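Local coordinates for beta-ketoacyl-[acyl-carrier-protein] synthase FabY (Pseudomonas aeruginosa, PDB 4CW4) that catalyses the condensation of acetyl-CoA with malonyl-ACP to give acetoacetyl-ACP, the primer that starts fatty acid synthesis, at residues V217-S231 with G303-A315. Residues are numbered along the deposited sequence; the frame is centred on the assembly and turned at random.
Sequences VQPDEIAVFSGSIMS and GQARVVIVGNSEA
I222, A223, V224 and F225 pair in parallel register with V307, V308, I309 and V310, the strand axes 7° apart, as neighbours in the N-terminal half of the thiolase fold; strand 278-283 borders strand 222-225 and strand 366-374 borders strand 307-314. Backbone bonds come first: A223 N to V307 O, I309 N to A223 O, F225 N to I309 O and G311 N to F225 O link the strands. Where the pairing begins, E221 O accepts from both R306 N (2.8 Å) and V307 N (3.1 Å).

Apolar contacts lie on both faces. I222 and V307 run side by side, CD1 of I222 coming within 3.7 Å of V307 CB. On the opposite face, A223 CB meets A305 CB, and V308 CG1 approaches the F225 ring at CD2; helix 288-301 packs on this face, with K295 against F225.

The charged E221 and R306 lie alongside one another without a direct salt bridge. A water in the guanidinium plane, at its edge, joins E221 OE1 to R306 NH1, while K629 takes OE2 of the glutamate and D374 pairs with R306 NE.

Beyond the strand, G227 O is gripped from opposite faces of its plane, by S313 N and by N312 ND2 (2.9 Å), the latter well above the carbonyl plane. The side chain of I229 then lies about 4 Å from that of C286, the probable active-site cysteine, and E314 ties down this segment after the strand. Its bend at chi2 (97°) turns the carboxylate across to two successive amides: OE1, which also accepts from A480 N, takes I229 N (2.9 Å) and OE2 takes M230 N (3.0 Å), each of these two through its syn lone pair.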
loop_
_atom_site.group_PDB
_atom_site.type_symbol
_atom_site.label_atom_id
_atom_site.label_comp_id
_atom_site.label_asym_id
_atom_site.label_seq_id
_atom_site.Cartn_x
_atom_site.Cartn_y
_atom_site.Cartn_z
ATOM N N VAL A 217 1.094 -0.682 28.847
ATOM C CA VAL A 217 0.779 0.470 27.994
ATOM C C VAL A 217 -0.737 0.600 27.837
ATOM O O VAL A 217 -1.478 -0.310 28.210
ATOM C CB VAL A 217 1.474 0.357 26.606
ATOM C CG1 VAL A 217 2.992 0.292 26.778
ATOM C CG2 VAL A 217 0.979 -0.842 25.820
ATOM N N GLN A 218 -1.205 1.733 27.321
ATOM C CA GLN A 218 -2.619 1.879 26.984
ATOM C C GLN A 218 -2.943 1.097 25.704
ATOM O O GLN A 218 -2.058 0.810 24.895
ATOM C CB GLN A 218 -3.017 3.354 26.853
ATOM C CG GLN A 218 -2.796 4.109 28.164
ATOM C CD GLN A 218 -3.377 5.502 28.181
ATOM O OE1 GLN A 218 -4.250 5.823 27.407
ATOM N NE2 GLN A 218 -2.864 6.342 29.064
ATOM N N PRO A 219 -4.214 0.712 25.535
ATOM C CA PRO A 219 -4.536 -0.150 24.385
ATOM C C PRO A 219 -4.222 0.456 23.008
ATOM O O PRO A 219 -3.936 -0.283 22.066
ATOM C CB PRO A 219 -6.054 -0.373 24.525
ATOM C CG PRO A 219 -6.310 -0.209 25.986
ATOM C CD PRO A 219 -5.363 0.889 26.441
ATOM N N ASP A 220 -4.278 1.777 22.905
ATOM C CA ASP A 220 -3.991 2.464 21.656
ATOM C C ASP A 220 -2.508 2.728 21.438
ATOM O O ASP A 220 -2.144 3.299 20.418
ATOM C CB ASP A 220 -4.783 3.774 21.557
ATOM C CG ASP A 220 -4.452 4.761 22.669
ATOM O OD1 ASP A 220 -3.968 4.326 23.735
ATOM O OD2 ASP A 220 -4.734 5.975 22.483
ATOM N N GLU A 221 -1.662 2.300 22.376
ATOM C CA GLU A 221 -0.223 2.600 22.313
ATOM C C GLU A 221 0.657 1.498 21.695
ATOM O O GLU A 221 1.895 1.531 21.775
ATOM C CB GLU A 221 0.281 3.002 23.715
ATOM C CG GLU A 221 -0.233 4.382 24.132
ATOM C CD GLU A 221 0.209 4.805 25.515
ATOM O OE1 GLU A 221 0.503 3.907 26.343
ATOM O OE2 GLU A 221 0.264 6.033 25.759
ATOM N N ILE A 222 -0.004 0.523 21.089
ATOM C CA ILE A 222 0.646 -0.510 20.298
ATOM C C ILE A 222 0.398 -0.173 18.836
ATOM O O ILE A 222 -0.693 0.229 18.484
ATOM C CB ILE A 222 0.005 -1.889 20.556
ATOM C CG1 ILE A 222 0.016 -2.237 22.039
ATOM C CG2 ILE A 222 0.681 -2.974 19.723
ATOM C CD1 ILE A 222 1.348 -2.440 22.592
ATOM N N ALA A 223 1.400 -0.319 17.988
ATOM C CA ALA A 223 1.254 -0.032 16.569
ATOM C C ALA A 223 1.912 -1.123 15.756
ATOM O O ALA A 223 2.915 -1.664 16.174
ATOM C CB ALA A 223 1.912 1.270 16.246
ATOM N N VAL A 224 1.342 -1.405 14.591
ATOM C CA VAL A 224 1.895 -2.365 13.649
ATOM C C VAL A 224 1.881 -1.757 12.257
ATOM O O VAL A 224 0.836 -1.287 11.800
ATOM C CB VAL A 224 1.102 -3.689 13.624
ATOM C CG1 VAL A 224 1.708 -4.658 12.621
ATOM C CG2 VAL A 224 1.055 -4.312 15.019
ATOM N N PHE A 225 3.039 -1.771 11.599
ATOM C CA PHE A 225 3.186 -1.329 10.214
ATOM C C PHE A 225 3.905 -2.382 9.385
ATOM O O PHE A 225 5.052 -2.709 9.683
ATOM C CB PHE A 225 3.930 -0.008 10.157
ATOM C CG PHE A 225 3.312 1.047 11.035
ATOM C CD1 PHE A 225 2.048 1.550 10.761
ATOM C CD2 PHE A 225 3.975 1.508 12.159
ATOM C CE1 PHE A 225 1.483 2.513 11.588
ATOM C CE2 PHE A 225 3.400 2.461 12.984
ATOM C CZ PHE A 225 2.163 2.958 12.705
ATOM N N SER A 226 3.224 -2.895 8.352
ATOM C CA SER A 226 3.792 -3.943 7.497
ATOM C C SER A 226 3.204 -3.840 6.087
ATOM O O SER A 226 2.790 -2.762 5.694
ATOM C CB SER A 226 3.582 -5.330 8.100
ATOM O OG SER A 226 4.313 -6.283 7.356
ATOM N N GLY A 227 3.202 -4.938 5.335
ATOM C CA GLY A 227 2.595 -4.984 4.011
ATOM C C GLY A 227 3.508 -5.596 2.966
ATOM O O GLY A 227 4.572 -6.133 3.283
ATOM N N SER A 228 3.055 -5.545 1.717
ATOM C CA SER A 228 3.830 -5.994 0.549
ATOM C C SER A 228 3.675 -4.930 -0.530
ATOM O O SER A 228 2.729 -4.132 -0.478
ATOM C CB SER A 228 3.292 -7.325 0.017
ATOM O OG SER A 228 1.933 -7.193 -0.406
ATOM N N ILE A 229 4.588 -4.881 -1.498
ATOM C CA ILE A 229 4.365 -3.995 -2.641
ATOM C C ILE A 229 3.588 -4.620 -3.785
ATOM O O ILE A 229 2.964 -3.894 -4.546
ATOM C CB ILE A 229 5.640 -3.322 -3.217
ATOM C CG1 ILE A 229 6.593 -4.318 -3.892
ATOM C CG2 ILE A 229 6.335 -2.506 -2.135
ATOM C CD1 ILE A 229 7.777 -3.604 -4.595
ATOM N N MET A 230 3.629 -5.945 -3.935
ATOM C CA MET A 230 2.941 -6.581 -5.070
ATOM C C MET A 230 1.460 -6.862 -4.845
ATOM O O MET A 230 0.736 -7.079 -5.817
ATOM C CB MET A 230 3.605 -7.905 -5.459
ATOM C CG MET A 230 5.089 -7.838 -5.796
ATOM S SD MET A 230 5.504 -6.747 -7.171
ATOM C CE MET A 230 4.511 -7.478 -8.437
ATOM N N SER A 231 1.020 -6.819 -3.583
ATOM C CA SER A 231 -0.154 -7.560 -3.092
ATOM C C SER A 231 0.246 -9.040 -3.075
ATOM O O SER A 231 1.311 -9.404 -3.583
ATOM C CB SER A 231 -1.411 -7.345 -3.954
ATOM O OG SER A 231 -1.691 -5.959 -4.134
ATOM N N GLY A 303 4.784 10.401 20.708
ATOM C CA GLY A 303 4.058 9.920 21.868
ATOM C C GLY A 303 2.778 9.186 21.617
ATOM O O GLY A 303 2.036 8.881 22.559
ATOM N N GLN A 304 2.519 8.896 20.354
ATOM C CA GLN A 304 1.289 8.248 19.971
ATOM C C GLN A 304 1.333 6.767 20.303
ATOM O O GLN A 304 0.316 6.186 20.672
ATOM C CB GLN A 304 1.021 8.453 18.482
ATOM C CG GLN A 304 0.703 9.877 18.102
ATOM C CD GLN A 304 0.480 10.012 16.623
ATOM O OE1 GLN A 304 -0.628 9.781 16.112
ATOM N NE2 GLN A 304 1.530 10.357 15.913
ATOM N N ALA A 305 2.503 6.149 20.158
ATOM C CA ALA A 305 2.649 4.719 20.437
ATOM C C ALA A 305 3.949 4.451 21.165
ATOM O O ALA A 305 4.932 5.173 20.996
ATOM C CB ALA A 305 2.583 3.885 19.150
ATOM N N ARG A 306 3.949 3.399 21.965
ATOM C CA ARG A 306 5.095 3.051 22.783
ATOM C C ARG A 306 5.734 1.733 22.375
ATOM O O ARG A 306 6.905 1.494 22.721
ATOM C CB ARG A 306 4.672 2.988 24.236
ATOM C CG ARG A 306 4.129 4.329 24.739
ATOM C CD ARG A 306 4.050 4.423 26.241
ATOM N NE ARG A 306 5.395 4.544 26.800
ATOM C CZ ARG A 306 5.682 4.883 28.054
ATOM N NH1 ARG A 306 4.717 5.132 28.931
ATOM N NH2 ARG A 306 6.948 4.987 28.430
ATOM N N VAL A 307 4.972 0.877 21.689
ATOM C CA VAL A 307 5.466 -0.407 21.200
ATOM C C VAL A 307 5.069 -0.494 19.753
ATOM O O VAL A 307 3.887 -0.350 19.436
ATOM C CB VAL A 307 4.854 -1.605 21.955
ATOM C CG1 VAL A 307 5.437 -2.927 21.449
ATOM C CG2 VAL A 307 5.088 -1.443 23.446
ATOM N N VAL A 308 6.046 -0.702 18.877
ATOM C CA VAL A 308 5.776 -0.713 17.453
ATOM C C VAL A 308 6.414 -1.930 16.796
ATOM O O VAL A 308 7.612 -2.170 16.933
ATOM C CB VAL A 308 6.314 0.552 16.734
ATOM C CG1 VAL A 308 5.911 0.514 15.255
ATOM C CG2 VAL A 308 5.819 1.823 17.396
ATOM N N ILE A 309 5.603 -2.692 16.072
ATOM C CA ILE A 309 6.115 -3.804 15.274
ATOM C C ILE A 309 6.172 -3.277 13.853
ATOM O O ILE A 309 5.146 -2.871 13.299
ATOM C CB ILE A 309 5.218 -5.044 15.358
ATOM C CG1 ILE A 309 5.347 -5.740 16.739
ATOM C CG2 ILE A 309 5.615 -6.065 14.286
ATOM C CD1 ILE A 309 4.863 -4.934 17.942
ATOM N N VAL A 310 7.373 -3.232 13.286
ATOM C CA VAL A 310 7.575 -2.704 11.940
ATOM C C VAL A 310 8.238 -3.758 11.077
ATOM O O VAL A 310 9.239 -4.344 11.473
ATOM C CB VAL A 310 8.523 -1.481 11.938
ATOM C CG1 VAL A 310 8.558 -0.838 10.557
ATOM C CG2 VAL A 310 8.138 -0.446 12.994
ATOM N N GLY A 311 7.704 -4.002 9.895
ATOM C CA GLY A 311 8.330 -4.975 9.021
ATOM C C GLY A 311 7.614 -5.066 7.690
ATOM O O GLY A 311 6.904 -4.135 7.288
ATOM N N ASN A 312 7.787 -6.192 7.012
ATOM C CA ASN A 312 7.167 -6.427 5.713
ATOM C C ASN A 312 7.203 -7.920 5.422
ATOM O O ASN A 312 7.945 -8.685 6.055
ATOM C CB ASN A 312 7.920 -5.674 4.610
ATOM C CG ASN A 312 7.538 -4.212 4.511
ATOM O OD1 ASN A 312 8.329 -3.322 4.835
ATOM N ND2 ASN A 312 6.328 -3.952 4.056
ATOM N N SER A 313 6.406 -8.332 4.440
ATOM C CA SER A 313 6.408 -9.693 3.974
ATOM C C SER A 313 6.141 -9.703 2.480
ATOM O O SER A 313 5.132 -9.162 2.033
ATOM C CB SER A 313 5.329 -10.507 4.655
ATOM O OG SER A 313 5.463 -11.856 4.232
ATOM N N GLU A 314 7.050 -10.286 1.726
ATOM C CA GLU A 314 6.922 -10.379 0.283
ATOM C C GLU A 314 7.319 -11.779 -0.170
ATOM O O GLU A 314 8.383 -12.280 0.181
ATOM C CB GLU A 314 7.788 -9.333 -0.426
ATOM C CG GLU A 314 7.364 -9.073 -1.864
ATOM C CD GLU A 314 6.466 -7.869 -2.015
ATOM O OE1 GLU A 314 6.811 -6.776 -1.526
ATOM O OE2 GLU A 314 5.423 -7.995 -2.677
ATOM N N ALA A 315 6.448 -12.393 -0.968
ATOM C CA ALA A 315 6.670 -13.711 -1.528
ATOM C C ALA A 315 6.352 -13.632 -3.025
ATOM O O ALA A 315 5.284 -14.029 -3.477
ATOM C CB ALA A 315 5.780 -14.758 -0.828
HETATM O O HOH W 1 -1.943 7.588 22.073
HETATM O O HOH W 2 1.724 4.642 28.674
HETATM O O HOH W 3 2.373 7.636 24.921
HETATM O O HOH W 4 4.176 -1.970 3.382
HETATM O O HOH W 5 2.902 -12.450 -4.019
HETATM O O HOH W 6 3.879 -10.033 -2.986
#